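Local coordinates for N-acetylglucosamine 2-epimerase (Xylella fastidiosa, PDB 3GT5), which probably catalyses the isomerisation of a sugar, such as epimerisation at C2 of an N-acylglucosamine, at residues V58-A62 and Y73-V77; R49-S53 and P371-T375; A116-L120 and E180-A185. All blocks are in the same frame, centred on the assembly; numbering follows the deposited sequence.

Interaction 1 (V58-A62 and Y73-V77); sequences VFNYA and YLDAV
Helices 51-68 and 71-88, joined by a very short turn, form a helical hairpin, the repeating unit of the (alpha/alpha)6 barrel of this family. Residues 58-62 and 73-77 are regular alpha-helix, run nearly antiparallel at 154° and approach to 8.3 Å between axes. Val58 lies opposite Val77 and Tyr61 opposite Tyr73, each pair with CA atoms 5.2 Å apart. The main bump is Tyr61, directed at the partner helix with chi1 m. Its ring lies flat on Ala76, whose CB sits 3.4 Å from the ring centroid, only 7° off the normal, in a CH-pi contact; a methyl here leaves the hollow that a broad ring needs. Tyr73, also m, closes one side obliquely, its CD1 3.7 Å from Tyr61 CD1. The bump from the other side is Val77 (chi1 t): its CG2 presses on Ala62 N at 3.3 Å, Ala62 CB at 3.8 Å and Tyr61 CB at 3.9 Å, close to the backbone because Ala62 is small. Val58 CG1 meets Val77 CG1 at 4.4 Å. Tyr61 OH hydrogen-bonds to His23. With no hydrogen bond crossing between the segments, shape and dispersion hold this buried interface together.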
loop_
_atom_site.group_PDB
_atom_site.type_symbol
_atom_site.label_atom_id
_atom_site.label_comp_id
_atom_site.label_asym_id
_atom_site.label_seq_id
_atom_site.Cartn_x
_atom_site.Cartn_y
_atom_site.Cartn_z
ATOM N N VAL A 58 -3.939 1.206 -11.856
ATOM C CA VAL A 58 -3.325 2.384 -12.498
ATOM C C VAL A 58 -1.868 2.541 -12.063
ATOM O O VAL A 58 -0.993 2.778 -12.885
ATOM C CB VAL A 58 -4.104 3.652 -12.155
ATOM C CG1 VAL A 58 -3.349 4.955 -12.559
ATOM C CG2 VAL A 58 -5.456 3.621 -12.793
ATOM N N PHE A 59 -1.580 2.385 -10.770
ATOM C CA PHE A 59 -0.194 2.377 -10.285
ATOM C C PHE A 59 0.651 1.291 -11.000
ATOM O O PHE A 59 1.747 1.598 -11.469
ATOM C CB PHE A 59 -0.162 2.218 -8.735
ATOM C CG PHE A 59 1.186 1.984 -8.156
ATOM C CD1 PHE A 59 1.884 3.029 -7.580
ATOM C CD2 PHE A 59 1.740 0.701 -8.125
ATOM C CE1 PHE A 59 3.129 2.821 -6.995
ATOM C CE2 PHE A 59 3.021 0.481 -7.547
ATOM C CZ PHE A 59 3.698 1.554 -6.977
ATOM N N ASN A 60 0.159 0.042 -11.028
ATOM C CA ASN A 60 0.849 -1.127 -11.620
ATOM C C ASN A 60 1.342 -0.699 -13.004
ATOM O O ASN A 60 2.506 -0.855 -13.363
ATOM C CB ASN A 60 -0.113 -2.292 -11.910
ATOM C CG ASN A 60 -0.458 -3.180 -10.720
ATOM O OD1 ASN A 60 -0.180 -2.863 -9.556
ATOM N ND2 ASN A 60 -1.062 -4.370 -11.041
ATOM N N TYR A 61 0.420 -0.190 -13.788
ATOM C CA TYR A 61 0.744 0.037 -15.198
ATOM C C TYR A 61 1.577 1.292 -15.379
ATOM O O TYR A 61 2.471 1.319 -16.255
ATOM C CB TYR A 61 -0.532 0.116 -16.002
ATOM C CG TYR A 61 -1.134 -1.220 -16.435
ATOM C CD1 TYR A 61 -0.558 -1.940 -17.466
ATOM C CD2 TYR A 61 -2.303 -1.709 -15.865
ATOM C CE1 TYR A 61 -1.070 -3.131 -17.880
ATOM C CE2 TYR A 61 -2.870 -2.893 -16.289
ATOM C CZ TYR A 61 -2.222 -3.610 -17.304
ATOM O OH TYR A 61 -2.763 -4.776 -17.810
ATOM N N ALA A 62 1.310 2.336 -14.581
ATOM C CA ALA A 62 2.149 3.556 -14.643
ATOM C C ALA A 62 3.586 3.301 -14.290
ATOM O O ALA A 62 4.456 3.718 -15.010
ATOM C CB ALA A 62 1.582 4.673 -13.785
ATOM N N TYR A 73 1.144 -0.393 -21.858
ATOM C CA TYR A 73 1.019 -0.049 -20.426
ATOM C C TYR A 73 0.518 1.373 -20.265
ATOM O O TYR A 73 -0.323 1.634 -19.394
ATOM C CB TYR A 73 2.327 -0.220 -19.706
ATOM C CG TYR A 73 2.845 -1.652 -19.613
ATOM C CD1 TYR A 73 2.055 -2.749 -19.912
ATOM C CD2 TYR A 73 4.125 -1.886 -19.169
ATOM C CE1 TYR A 73 2.565 -4.066 -19.805
ATOM C CE2 TYR A 73 4.626 -3.186 -19.036
ATOM C CZ TYR A 73 3.855 -4.254 -19.363
ATOM O OH TYR A 73 4.395 -5.519 -19.232
ATOM N N LEU A 74 1.019 2.290 -21.102
ATOM C CA LEU A 74 0.483 3.676 -21.116
ATOM C C LEU A 74 -1.000 3.705 -21.484
ATOM O O LEU A 74 -1.775 4.409 -20.860
ATOM C CB LEU A 74 1.310 4.590 -22.040
ATOM C CG LEU A 74 0.995 6.117 -22.074
ATOM C CD1 LEU A 74 1.121 6.735 -20.708
ATOM C CD2 LEU A 74 1.909 6.815 -23.050
ATOM N N ASP A 75 -1.414 2.933 -22.486
ATOM C CA ASP A 75 -2.829 2.800 -22.834
ATOM C C ASP A 75 -3.702 2.319 -21.671
ATOM O O ASP A 75 -4.858 2.801 -21.500
ATOM C CB ASP A 75 -3.015 1.810 -23.982
ATOM C CG ASP A 75 -2.455 2.325 -25.289
ATOM O OD1 ASP A 75 -2.226 3.548 -25.399
ATOM O OD2 ASP A 75 -2.285 1.499 -26.222
ATOM N N ALA A 76 -3.157 1.370 -20.901
ATOM C CA ALA A 76 -3.874 0.816 -19.753
ATOM C C ALA A 76 -3.996 1.840 -18.625
ATOM O O ALA A 76 -5.015 1.834 -17.938
ATOM C CB ALA A 76 -3.198 -0.472 -19.218
ATOM N N VAL A 77 -2.995 2.697 -18.434
ATOM C CA VAL A 77 -3.097 3.827 -17.458
ATOM C C VAL A 77 -4.302 4.717 -17.803
ATOM O O VAL A 77 -5.140 5.031 -16.921
ATOM C CB VAL A 77 -1.786 4.682 -17.399
ATOM C CG1 VAL A 77 -1.979 6.006 -16.586
ATOM C CG2 VAL A 77 -0.627 3.885 -16.811
#

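Interaction 2 (R49-S53 and P371-T375); sequences RHLVS and PAGKT
A strand-to-helix junction with a histidine N-cap meets a type II beta turn here, residues 49-53 against the loop 371-375 that precedes helix 377-387. Arg49 and His50 are extended; Arg49 points away from the loop, and its guanidinium forms a salt bridge with Asp28. His50 (chi1 t) ends the strand and occupies the N-cap position: its ND1 accepts from Val52 N at 3.0 Å, meeting an amide that has no earlier turn of helix to bond to, while its CB touches Ala372 CB at 3.8 Å. From Leu51 onward the backbone is helical. Val52 directs CG1 to 4.0 Å from Gly373 O, an apolar flank beside the turn. Ser53 (chi1 m), whose CA is 4.8 Å from that of Gly373, provides the polar link, small enough to let the loop come close. Its OG accepts from Gly373 N at 2.7 Å and lies 3.9 Å from Thr375 CG2. The turn runs from Pro371 to Lys374, closed by Lys374 N to Pro371 O at 3.0 Å. Its central residues are Ala372, at phi -51° and psi 134°, and Gly373, whose phi 103° and psi -32° call for glycine, since a CB would jam against the carbonyl O of Ala372. Lys374 directs CB away, and its NZ forms a salt bridge with Asp376. One water completes the join, lying 2.6 Å from Ser53 OG and donating to Lys374 O at 2.9 Å.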
loop_
_atom_site.group_PDB
_atom_site.type_symbol
_atom_site.label_atom_id
_atom_site.label_comp_id
_atom_site.label_asym_id
_atom_site.label_seq_id
_atom_site.Cartn_x
_atom_site.Cartn_y
_atom_site.Cartn_z
ATOM N N ARG A 49 -16.556 -4.764 -8.527
ATOM C CA ARG A 49 -15.358 -3.918 -8.613
ATOM C C ARG A 49 -15.150 -3.093 -7.327
ATOM O O ARG A 49 -16.104 -2.659 -6.661
ATOM C CB ARG A 49 -15.428 -2.990 -9.836
ATOM C CG ARG A 49 -15.591 -3.695 -11.195
ATOM C CD ARG A 49 -14.373 -4.514 -11.628
ATOM N NE ARG A 49 -14.774 -5.323 -12.786
ATOM C CZ ARG A 49 -14.783 -4.917 -14.055
ATOM N NH1 ARG A 49 -14.384 -3.709 -14.418
ATOM N NH2 ARG A 49 -15.244 -5.748 -14.989
ATOM N N HIS A 50 -13.878 -2.906 -6.990
ATOM C CA HIS A 50 -13.475 -2.249 -5.789
ATOM C C HIS A 50 -12.565 -1.076 -6.114
ATOM O O HIS A 50 -11.590 -1.204 -6.895
ATOM C CB HIS A 50 -12.719 -3.228 -4.868
ATOM C CG HIS A 50 -12.676 -2.790 -3.440
ATOM N ND1 HIS A 50 -11.995 -1.657 -3.011
ATOM C CD2 HIS A 50 -13.292 -3.297 -2.348
ATOM C CE1 HIS A 50 -12.135 -1.539 -1.697
ATOM N NE2 HIS A 50 -12.936 -2.512 -1.272
ATOM N N LEU A 51 -12.833 0.044 -5.451
ATOM C CA LEU A 51 -12.031 1.246 -5.685
ATOM C C LEU A 51 -10.549 0.998 -5.468
ATOM O O LEU A 51 -9.751 1.537 -6.214
ATOM C CB LEU A 51 -12.504 2.401 -4.786
ATOM C CG LEU A 51 -11.819 3.738 -4.951
ATOM C CD1 LEU A 51 -12.038 4.332 -6.356
ATOM C CD2 LEU A 51 -12.336 4.676 -3.832
ATOM N N VAL A 52 -10.171 0.218 -4.455
ATOM C CA VAL A 52 -8.743 -0.021 -4.150
ATOM C C VAL A 52 -8.072 -0.779 -5.336
ATOM O O VAL A 52 -6.938 -0.460 -5.676
ATOM C CB VAL A 52 -8.535 -0.723 -2.731
ATOM C CG1 VAL A 52 -7.031 -1.120 -2.485
ATOM C CG2 VAL A 52 -9.005 0.234 -1.580
ATOM N N SER A 53 -8.736 -1.756 -5.940
ATOM C CA SER A 53 -8.174 -2.388 -7.168
ATOM C C SER A 53 -8.129 -1.452 -8.387
ATOM O O SER A 53 -7.103 -1.393 -9.126
ATOM C CB SER A 53 -8.863 -3.716 -7.495
ATOM O OG SER A 53 -8.386 -4.716 -6.625
ATOM N N PRO A 371 -7.842 -11.528 -4.916
ATOM C CA PRO A 371 -9.179 -10.966 -4.770
ATOM C C PRO A 371 -9.125 -9.432 -4.834
ATOM O O PRO A 371 -8.047 -8.838 -4.883
ATOM C CB PRO A 371 -9.632 -11.468 -3.393
ATOM C CG PRO A 371 -8.395 -12.019 -2.710
ATOM C CD PRO A 371 -7.237 -11.910 -3.627
ATOM N N ALA A 372 -10.287 -8.812 -4.795
ATOM C CA ALA A 372 -10.421 -7.353 -4.807
ATOM C C ALA A 372 -9.536 -6.760 -3.743
ATOM O O ALA A 372 -9.482 -7.252 -2.610
ATOM C CB ALA A 372 -11.862 -6.959 -4.566
ATOM N N GLY A 373 -8.799 -5.710 -4.131
ATOM C CA GLY A 373 -7.803 -5.089 -3.260
ATOM C C GLY A 373 -6.368 -5.480 -3.634
ATOM O O GLY A 373 -5.429 -4.685 -3.457
ATOM N N LYS A 374 -6.163 -6.688 -4.153
ATOM C CA LYS A 374 -4.783 -7.139 -4.480
ATOM C C LYS A 374 -4.512 -7.050 -5.960
ATOM O O LYS A 374 -5.230 -7.647 -6.754
ATOM C CB LYS A 374 -4.538 -8.568 -4.004
ATOM C CG LYS A 374 -3.254 -9.183 -4.490
ATOM C CD LYS A 374 -2.842 -10.404 -3.639
ATOM C CE LYS A 374 -1.555 -11.045 -4.048
ATOM N NZ LYS A 374 -1.536 -11.536 -5.464
ATOM N N THR A 375 -3.476 -6.304 -6.321
ATOM C CA THR A 375 -3.043 -6.185 -7.692
ATOM C C THR A 375 -1.568 -6.434 -7.790
ATOM O O THR A 375 -0.989 -6.248 -8.852
ATOM C CB THR A 375 -3.370 -4.795 -8.312
ATOM O OG1 THR A 375 -2.466 -3.832 -7.765
ATOM C CG2 THR A 375 -4.789 -4.430 -8.031
HETATM O O HOH W 1 -7.793 -6.963 -7.799
#

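Interaction 3 (A116-L120 and E180-A185); sequences AFVML and EAMLAA
This is a close, buried packing of two nearly parallel helices, centred about 10 Å from the chain centre, residues 116-120 of helix 112-127 against 180-185 of helix 172-189. Both segments are regular alpha-helix, crossing at 18° with axes 8.4 Å apart. Leu120 and Ala181 mark the register, with CA atoms 4.6 Å apart. Alanine makes such proximity possible: Ala181 points at the partner helix, its CB 3.2 Å from Ala116 O, 3.8 Å from Leu120 N and 3.8 Å from Met119 CB. Leu120 (chi1 t, chi2 p) lies alongside and sends CD1 to 3.5 Å from Ala184 CB, where another methyl leaves room for the branched end. Parallel neighbours of this kind, each following a strand and preceding an antiparallel partner helix, belong to the inner ring of an (alpha/alpha)6 barrel, the fold of the N-acylglucosamine 2-epimerase family. Toward the outer helices 133-147 and 192-211 the filling is by methionines, whose flexible chains fit irregular gaps: Met119 (chi1 t, chi2 p) brings CE to 4.1 Å from Met182 CE and SD to 4.4 Å from Ala185 CB. On another flank Glu180 extends with chi1 and chi2 both t, so that OE2 passes 4.0 Å from Leu120 CD2 and OE1 4.2 Å from Phe117 CZ. Its carboxylate is satisfied by hydrogen bonds to Tyr377 OH and His177 ND1, and the Phe117 ring receives Arg56 in a cation-pi contact.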
loop_
_atom_site.group_PDB
_atom_site.type_symbol
_atom_site.label_atom_id
_atom_site.label_comp_id
_atom_site.label_asym_id
_atom_site.label_seq_id
_atom_site.Cartn_x
_atom_site.Cartn_y
_atom_site.Cartn_z
ATOM N N ALA A 116 -6.793 8.159 -0.630
ATOM C CA ALA A 116 -5.332 8.028 -0.683
ATOM C C ALA A 116 -4.968 7.343 -2.013
ATOM O O ALA A 116 -4.097 7.835 -2.767
ATOM C CB ALA A 116 -4.828 7.225 0.476
ATOM N N PHE A 117 -5.667 6.252 -2.298
ATOM C CA PHE A 117 -5.454 5.505 -3.545
ATOM C C PHE A 117 -5.827 6.260 -4.805
ATOM O O PHE A 117 -5.108 6.220 -5.784
ATOM C CB PHE A 117 -5.918 4.059 -3.453
ATOM C CG PHE A 117 -4.943 3.221 -2.710
ATOM C CD1 PHE A 117 -3.776 2.749 -3.345
ATOM C CD2 PHE A 117 -5.036 3.023 -1.318
ATOM C CE1 PHE A 117 -2.811 2.077 -2.650
ATOM C CE2 PHE A 117 -4.033 2.320 -0.626
ATOM C CZ PHE A 117 -2.921 1.859 -1.284
ATOM N N VAL A 118 -6.882 7.040 -4.748
ATOM C CA VAL A 118 -7.207 7.948 -5.845
ATOM C C VAL A 118 -6.100 8.978 -6.071
ATOM O O VAL A 118 -5.671 9.183 -7.233
ATOM C CB VAL A 118 -8.568 8.609 -5.568
ATOM C CG1 VAL A 118 -8.802 9.825 -6.535
ATOM C CG2 VAL A 118 -9.765 7.560 -5.688
ATOM N N MET A 119 -5.596 9.611 -4.986
ATOM C CA MET A 119 -4.463 10.581 -5.065
ATOM C C MET A 119 -3.221 9.924 -5.683
ATOM O O MET A 119 -2.562 10.486 -6.571
ATOM C CB MET A 119 -4.148 11.243 -3.724
ATOM C CG MET A 119 -3.036 12.263 -3.807
ATOM S SD MET A 119 -3.438 13.795 -4.843
ATOM C CE MET A 119 -3.993 14.888 -3.485
ATOM N N LEU A 120 -2.937 8.698 -5.265
ATOM C CA LEU A 120 -1.834 7.955 -5.825
ATOM C C LEU A 120 -2.044 7.683 -7.323
ATOM O O LEU A 120 -1.089 7.890 -8.118
ATOM C CB LEU A 120 -1.654 6.631 -5.071
ATOM C CG LEU A 120 -0.482 5.773 -5.558
ATOM C CD1 LEU A 120 0.875 6.464 -5.286
ATOM C CD2 LEU A 120 -0.498 4.366 -4.912
ATOM N N GLU A 180 2.035 8.136 1.780
ATOM C CA GLU A 180 2.530 7.552 0.538
ATOM C C GLU A 180 2.037 8.302 -0.709
ATOM O O GLU A 180 2.860 8.587 -1.620
ATOM C CB GLU A 180 2.069 6.085 0.487
ATOM C CG GLU A 180 2.319 5.355 -0.805
ATOM C CD GLU A 180 1.500 4.026 -0.877
ATOM O OE1 GLU A 180 0.610 3.801 0.001
ATOM O OE2 GLU A 180 1.712 3.197 -1.802
ATOM N N ALA A 181 0.725 8.618 -0.756
ATOM C CA ALA A 181 0.134 9.330 -1.891
ATOM C C ALA A 181 0.660 10.737 -1.987
ATOM O O ALA A 181 0.885 11.219 -3.106
ATOM C CB ALA A 181 -1.426 9.366 -1.821
ATOM N N MET A 182 0.900 11.381 -0.832
ATOM C CA MET A 182 1.414 12.740 -0.829
ATOM C C MET A 182 2.856 12.806 -1.317
ATOM O O MET A 182 3.218 13.743 -2.045
ATOM C CB MET A 182 1.231 13.428 0.520
ATOM C CG MET A 182 -0.218 13.757 0.850
ATOM S SD MET A 182 -1.074 14.944 -0.285
ATOM C CE MET A 182 -2.752 14.830 0.459
ATOM N N LEU A 183 3.661 11.785 -0.973
ATOM C CA LEU A 183 4.995 11.661 -1.516
ATOM C C LEU A 183 4.975 11.485 -3.039
ATOM O O LEU A 183 5.736 12.152 -3.757
ATOM C CB LEU A 183 5.761 10.525 -0.844
ATOM C CG LEU A 183 6.182 10.735 0.605
ATOM C CD1 LEU A 183 6.569 9.392 1.303
ATOM C CD2 LEU A 183 7.300 11.774 0.701
ATOM N N ALA A 184 4.111 10.599 -3.540
ATOM C CA ALA A 184 3.930 10.426 -4.989
ATOM C C ALA A 184 3.493 11.732 -5.683
ATOM O O ALA A 184 3.977 12.050 -6.780
ATOM C CB ALA A 184 2.932 9.340 -5.263
ATOM N N ALA A 185 2.588 12.477 -5.030
ATOM C CA ALA A 185 2.041 13.738 -5.568
ATOM C C ALA A 185 3.179 14.760 -5.695
ATOM O O ALA A 185 3.252 15.525 -6.699
ATOM C CB ALA A 185 0.915 14.260 -4.660
#

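All three contacts lie within the family's sequence range, their centres 15 to 17 Å apart. Interactions 1 and 2 share helix 51-68, while interaction 3 pairs the next two inner helices, 112-127 and 172-189. Along the chain, interaction 1 closes before interaction 3 opens, and both are nested inside the long loop that interaction 2 closes between the first part of the barrel and its C-terminal end. They touch directly: Asn60 ND2 lies 2.9 Å from Thr375 O, a probable hydrogen bond, Phe59 CD1 is 3.8 Å from Leu120 CD2, and Leu51 CD1 is 4.0 Å from Val118 CG2. Helix 51-68 thus joins a hairpin, the barrel's closure and its inner ring.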